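PDB 2II1: acetamidase, which binds calcium ions and probably hydrolyses carbon–nitrogen bonds other than peptide bonds in linear amides. Local coordinates for residues N9-M14 and T61-V66; G133-A138 and A176-G181. One frame throughout, in Å; residues are numbered along the deposited sequence.

Interaction 1: residues N9-M14 and T61-V66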
loop_
_atom_site.group_PDB
_atom_site.type_symbol
_atom_site.label_atom_id
_atom_site.label_comp_id
_atom_site.label_asym_id
_atom_site.label_seq_id
_atom_site.Cartn_x
_atom_site.Cartn_y
_atom_site.Cartn_z
ATOM N N ASN A 9 16.392 -20.170 -23.512
ATOM C CA ASN A 9 16.248 -18.993 -24.344
ATOM C C ASN A 9 15.872 -17.786 -23.492
ATOM O O ASN A 9 14.679 -17.496 -23.298
ATOM C CB ASN A 9 15.148 -19.240 -25.377
ATOM C CG ASN A 9 15.478 -20.365 -26.311
ATOM O OD1 ASN A 9 14.659 -21.254 -26.548
ATOM N ND2 ASN A 9 16.691 -20.351 -26.837
ATOM N N THR A 10 16.878 -17.092 -22.967
ATOM C CA THR A 10 16.602 -15.998 -22.045
ATOM C C THR A 10 17.213 -14.696 -22.549
ATOM O O THR A 10 18.223 -14.709 -23.256
ATOM C CB THR A 10 17.055 -16.296 -20.580
ATOM O OG1 THR A 10 18.483 -16.404 -20.521
ATOM C CG2 THR A 10 16.398 -17.564 -20.027
ATOM N N ILE A 11 16.550 -13.588 -22.211
ATOM C CA ILE A 11 17.019 -12.237 -22.510
ATOM C C ILE A 11 17.192 -11.440 -21.200
ATOM O O ILE A 11 16.536 -11.717 -20.216
ATOM C CB ILE A 11 16.052 -11.513 -23.503
ATOM C CG1 ILE A 11 14.609 -11.499 -22.978
ATOM C CG2 ILE A 11 16.119 -12.200 -24.885
ATOM C CD1 ILE A 11 13.651 -10.554 -23.695
ATOM N N PHE A 12 18.082 -10.455 -21.199
ATOM C CA PHE A 12 18.342 -9.634 -20.015
ATOM C C PHE A 12 17.865 -8.208 -20.179
ATOM O O PHE A 12 17.863 -7.433 -19.194
ATOM C CB PHE A 12 19.825 -9.701 -19.665
ATOM C CG PHE A 12 20.241 -11.069 -19.244
ATOM C CD1 PHE A 12 19.896 -11.537 -17.999
ATOM C CD2 PHE A 12 20.909 -11.929 -20.127
ATOM C CE1 PHE A 12 20.218 -12.825 -17.611
ATOM C CE2 PHE A 12 21.241 -13.231 -19.739
ATOM C CZ PHE A 12 20.890 -13.675 -18.486
ATOM N N PHE A 13 17.412 -7.888 -21.393
ATOM C CA PHE A 13 16.893 -6.569 -21.726
ATOM C C PHE A 13 15.623 -6.726 -22.525
ATOM O O PHE A 13 15.527 -7.605 -23.403
ATOM C CB PHE A 13 17.864 -5.780 -22.595
ATOM C CG PHE A 13 19.106 -5.330 -21.886
ATOM C CD1 PHE A 13 20.141 -6.215 -21.638
ATOM C CD2 PHE A 13 19.249 -4.015 -21.475
ATOM C CE1 PHE A 13 21.281 -5.793 -20.983
ATOM C CE2 PHE A 13 20.384 -3.604 -20.814
ATOM C CZ PHE A 13 21.396 -4.492 -20.572
HETATM N N MSE A 14 14.672 -5.838 -22.243
HETATM C CA MSE A 14 13.440 -5.717 -23.015
HETATM C C MSE A 14 13.803 -4.828 -24.192
HETATM O O MSE A 14 14.054 -3.634 -24.023
HETATM C CB MSE A 14 12.329 -5.101 -22.144
HETATM C CG MSE A 14 11.970 -5.934 -20.915
HETATM SE SE MSE A 14 10.573 -7.297 -21.238
HETATM C CE MSE A 14 11.022 -8.606 -19.723
ATOM N N THR A 61 12.479 -15.473 -19.907
ATOM C CA THR A 61 12.223 -16.401 -21.007
ATOM C C THR A 61 11.401 -15.667 -22.077
ATOM O O THR A 61 10.412 -15.019 -21.760
ATOM C CB THR A 61 11.484 -17.668 -20.514
ATOM O OG1 THR A 61 12.294 -18.353 -19.541
ATOM C CG2 THR A 61 11.142 -18.608 -21.684
ATOM N N GLY A 62 11.835 -15.760 -23.331
ATOM C CA GLY A 62 11.250 -14.996 -24.429
ATOM C C GLY A 62 12.347 -14.529 -25.370
ATOM O O GLY A 62 13.501 -14.947 -25.223
ATOM N N PRO A 63 12.009 -13.639 -26.333
ATOM C CA PRO A 63 10.700 -13.028 -26.550
ATOM C C PRO A 63 9.734 -13.843 -27.403
ATOM O O PRO A 63 10.144 -14.558 -28.290
ATOM C CB PRO A 63 11.024 -11.698 -27.231
ATOM C CG PRO A 63 12.436 -11.781 -27.686
ATOM C CD PRO A 63 13.009 -13.108 -27.273
ATOM N N LEU A 64 8.453 -13.728 -27.092
ATOM C CA LEU A 64 7.394 -14.397 -27.843
ATOM C C LEU A 64 6.786 -13.383 -28.805
ATOM O O LEU A 64 6.354 -12.307 -28.363
ATOM C CB LEU A 64 6.317 -14.908 -26.873
ATOM C CG LEU A 64 5.015 -15.364 -27.518
ATOM C CD1 LEU A 64 5.187 -16.736 -28.207
ATOM C CD2 LEU A 64 3.877 -15.356 -26.510
ATOM N N TYR A 65 6.732 -13.740 -30.097
ATOM C CA TYR A 65 6.049 -12.938 -31.120
ATOM C C TYR A 65 4.578 -13.362 -31.195
ATOM O O TYR A 65 4.258 -14.510 -31.573
ATOM C CB TYR A 65 6.722 -13.097 -32.511
ATOM C CG TYR A 65 6.355 -11.993 -33.498
ATOM C CD1 TYR A 65 5.125 -12.005 -34.158
ATOM C CD2 TYR A 65 7.221 -10.933 -33.751
ATOM C CE1 TYR A 65 4.764 -11.005 -35.057
ATOM C CE2 TYR A 65 6.874 -9.922 -34.662
ATOM C CZ TYR A 65 5.631 -9.969 -35.306
ATOM O OH TYR A 65 5.228 -8.989 -36.195
ATOM N N VAL A 66 3.691 -12.431 -30.839
ATOM C CA VAL A 66 2.241 -12.639 -30.923
ATOM C C VAL A 66 1.750 -12.075 -32.282
ATOM O O VAL A 66 1.692 -10.844 -32.477
ATOM C CB VAL A 66 1.509 -11.978 -29.722
ATOM C CG1 VAL A 66 0.013 -12.277 -29.735
ATOM C CG2 VAL A 66 2.144 -12.415 -28.410
#
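A single antiparallel bridge, the non-hydrogen-bonded pair Thr10 with Thr61, lays the short strand 10-11 alongside strand 60-67 of a mixed sheet, the two CA atoms 4.5 Å apart. The carbonyl of Asn9 does most of the polar work. Its O accepts a weak but fairly straight hydrogen bond from Gly62 N at 3.3 Å (160° at the hydrogen), and the same atom receives the CA-H of Thr61, with CA to O at 3.5 Å. Asn9 O also lies 3.4 Å from Gly62 O, an acceptor facing an acceptor, which may offset part of what the donors gain. The two threonines share one face of the sheet and meet loosely, Thr10 CG2 standing 4.2 Å from Thr61 OG1.

Ile11 completes the contact. Its CG1 takes the crowded place between backbone N and carbonyl carbon (chi1 55°), which leaves CG2 beside the backbone N, directed at the Gly62-Pro63 peptide. Ile11 and Pro63 cross obliquely, with CG2 of the isoleucine 3.8 Å from Gly62 O and 4.0 Å from Pro63 CD. What receives this branch is set by the backbone of strand 60-67. Gly62 is extended with a positive phi of 141°, where a beta carbon would be pressed against the carbonyl O of Thr61, and the peptide bond that follows is cis. The cis bond brings the proline CD to the same side as the glycine carbonyl O, so that both face the isoleucine.

Further out, a backbone hydrogen bond joins Ile11 to Ala60 on the other side of the bridge, while those of Phe12 with Asn146 and of Met14, a selenomethionine, with Ile144 carry the chain off to another sheet. On strand 60-67 the hydroxyl of Thr61 is oriented from outside the pair, OG1 being hydrogen-bonded to the carbonyl O of Glu33.

Interaction 2: residues G133-A138 and A176-G181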
loop_
_atom_site.group_PDB
_atom_site.type_symbol
_atom_site.label_atom_id
_atom_site.label_comp_id
_atom_site.label_asym_id
_atom_site.label_seq_id
_atom_site.Cartn_x
_atom_site.Cartn_y
_atom_site.Cartn_z
ATOM N N GLY A 133 7.436 -11.822 -11.191
ATOM C CA GLY A 133 8.053 -10.535 -10.886
ATOM C C GLY A 133 8.371 -9.670 -12.101
ATOM O O GLY A 133 8.272 -8.441 -12.041
ATOM N N VAL A 134 8.812 -10.308 -13.169
ATOM C CA VAL A 134 9.233 -9.651 -14.400
ATOM C C VAL A 134 8.334 -10.161 -15.502
ATOM O O VAL A 134 8.363 -11.345 -15.833
ATOM C CB VAL A 134 10.711 -9.946 -14.762
ATOM C CG1 VAL A 134 11.002 -9.553 -16.205
ATOM C CG2 VAL A 134 11.642 -9.231 -13.811
ATOM N N ILE A 135 7.492 -9.268 -16.010
ATOM C CA ILE A 135 6.689 -9.533 -17.185
ATOM C C ILE A 135 6.635 -8.245 -18.015
ATOM O O ILE A 135 6.319 -7.198 -17.486
ATOM C CB ILE A 135 5.268 -10.017 -16.792
ATOM C CG1 ILE A 135 4.526 -10.553 -18.034
ATOM C CG2 ILE A 135 4.495 -8.919 -16.084
ATOM C CD1 ILE A 135 3.262 -11.291 -17.720
ATOM N N GLY A 136 6.946 -8.317 -19.313
ATOM C CA GLY A 136 6.984 -7.117 -20.126
ATOM C C GLY A 136 7.028 -7.361 -21.613
ATOM O O GLY A 136 7.310 -8.485 -22.067
ATOM N N THR A 137 6.691 -6.306 -22.356
ATOM C CA THR A 137 6.822 -6.259 -23.817
ATOM C C THR A 137 7.996 -5.322 -24.176
ATOM O O THR A 137 8.562 -4.655 -23.299
ATOM C CB THR A 137 5.493 -5.787 -24.462
ATOM O OG1 THR A 137 5.133 -4.488 -23.970
ATOM C CG2 THR A 137 4.360 -6.791 -24.151
ATOM N N ALA A 138 8.374 -5.298 -25.454
ATOM C CA ALA A 138 9.496 -4.484 -25.905
ATOM C C ALA A 138 9.122 -3.002 -25.979
ATOM O O ALA A 138 8.085 -2.645 -26.575
ATOM C CB ALA A 138 9.996 -4.963 -27.289
ATOM N N ALA A 176 4.549 -7.501 -30.319
ATOM C CA ALA A 176 4.652 -7.275 -28.837
ATOM C C ALA A 176 6.018 -7.632 -28.245
ATOM O O ALA A 176 6.661 -6.783 -27.632
ATOM C CB ALA A 176 3.542 -8.013 -28.081
ATOM N N LEU A 177 6.411 -8.896 -28.426
ATOM C CA LEU A 177 7.653 -9.485 -27.890
ATOM C C LEU A 177 7.621 -9.562 -26.373
ATOM O O LEU A 177 8.275 -8.774 -25.676
ATOM C CB LEU A 177 8.904 -8.763 -28.372
ATOM C CG LEU A 177 9.040 -8.652 -29.897
ATOM C CD1 LEU A 177 10.237 -7.804 -30.187
ATOM C CD2 LEU A 177 9.145 -9.993 -30.577
ATOM N N LEU A 178 6.854 -10.543 -25.901
ATOM C CA LEU A 178 6.578 -10.795 -24.483
ATOM C C LEU A 178 7.664 -11.708 -23.894
ATOM O O LEU A 178 8.078 -12.651 -24.521
ATOM C CB LEU A 178 5.202 -11.480 -24.306
ATOM C CG LEU A 178 4.684 -11.790 -22.904
ATOM C CD1 LEU A 178 4.579 -10.549 -22.008
ATOM C CD2 LEU A 178 3.322 -12.500 -22.954
ATOM N N ALA A 179 8.111 -11.385 -22.689
ATOM C CA ALA A 179 9.157 -12.131 -21.993
ATOM C C ALA A 179 8.766 -12.107 -20.512
ATOM O O ALA A 179 8.144 -11.151 -20.059
ATOM C CB ALA A 179 10.543 -11.450 -22.209
ATOM N N LEU A 180 9.073 -13.160 -19.771
ATOM C CA LEU A 180 8.735 -13.164 -18.357
ATOM C C LEU A 180 9.686 -14.015 -17.565
ATOM O O LEU A 180 10.404 -14.843 -18.112
ATOM C CB LEU A 180 7.279 -13.567 -18.105
ATOM C CG LEU A 180 6.859 -15.028 -18.240
ATOM C CD1 LEU A 180 7.414 -15.899 -17.096
ATOM C CD2 LEU A 180 5.359 -15.081 -18.312
ATOM N N GLY A 181 9.698 -13.775 -16.266
ATOM C CA GLY A 181 10.705 -14.354 -15.413
ATOM C C GLY A 181 10.486 -13.986 -13.970
ATOM O O GLY A 181 9.428 -13.476 -13.590
HETATM O O HOH W 1 5.773 -3.967 -27.746
#
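Ile135 lies alongside Leu180, the two side chains pointing the same way across an antiparallel non-hydrogen-bonded pair, so that Ile135 CG1 comes within 4.1 Å of Leu180 CB. With CG1 anti to the backbone N (chi1 -169°), the same methylene also meets Leu178 CD1 at 4.0 Å, but here the chains cross obliquely. Leu178, itself extended with CG anti to N, swings that methyl over the backbone to 3.4 Å from Gly136 O. The face bearing Ile135 and Leu180 is thus greasy, with Leu169 of strand 166-170 packed against Ile135 and Leu178. Val134 and Ala179 take the other face, beside glycines that present only backbone to it: Val134 CB rests 3.9 Å from Gly181 O.

Two hydrogen-bonded pairs, Val134 with Gly181 and Gly136 with Ala179, zip the strands at 174°. The first is uneven: Gly181 N reaches Val134 O at 2.8 Å in the carbonyl plane, whereas Val134 N approaches Gly181 O from well above the plane. Both bonds of the second run nearly along the C=O axes. Past the regular ladder, Ala138 N gives Ala176 O an almost straight bond (172°), and a water donates to the carbonyl O atoms of both alanines, while Leu177 CD1 touches Ala138 CB.

Where the chain turns a corner at Gly133, backbone hydrogen bonds join it to Asp157 and Asp182, both calcium ligands, which is consistent with this buried antiparallel pair of strands holding part of the calcium site in place.

How the interactions relate
From the N terminus, interaction 1 closes the first loop, bringing 61-66 back to 9-14. Only later does interaction 2 open, and 176-181 returns to 133-138 after an excursion that carries the calcium ligands Asn155 and Asp157. The two loops therefore follow in series, without nesting or crossing. Space joins what sequence separates: strands 60-67 and 176-184 are neighbours in one sheet, with probable hydrogen bonds from Leu64 N to Leu178 O and from Thr61 N to Leu180 O, each 2.8 Å. Ile11 CD1 on Ala179 CB and Met14 SE on the backbone of Gly136 add direct packing, tying the N-terminal strands to the metal-bearing part of the sheet.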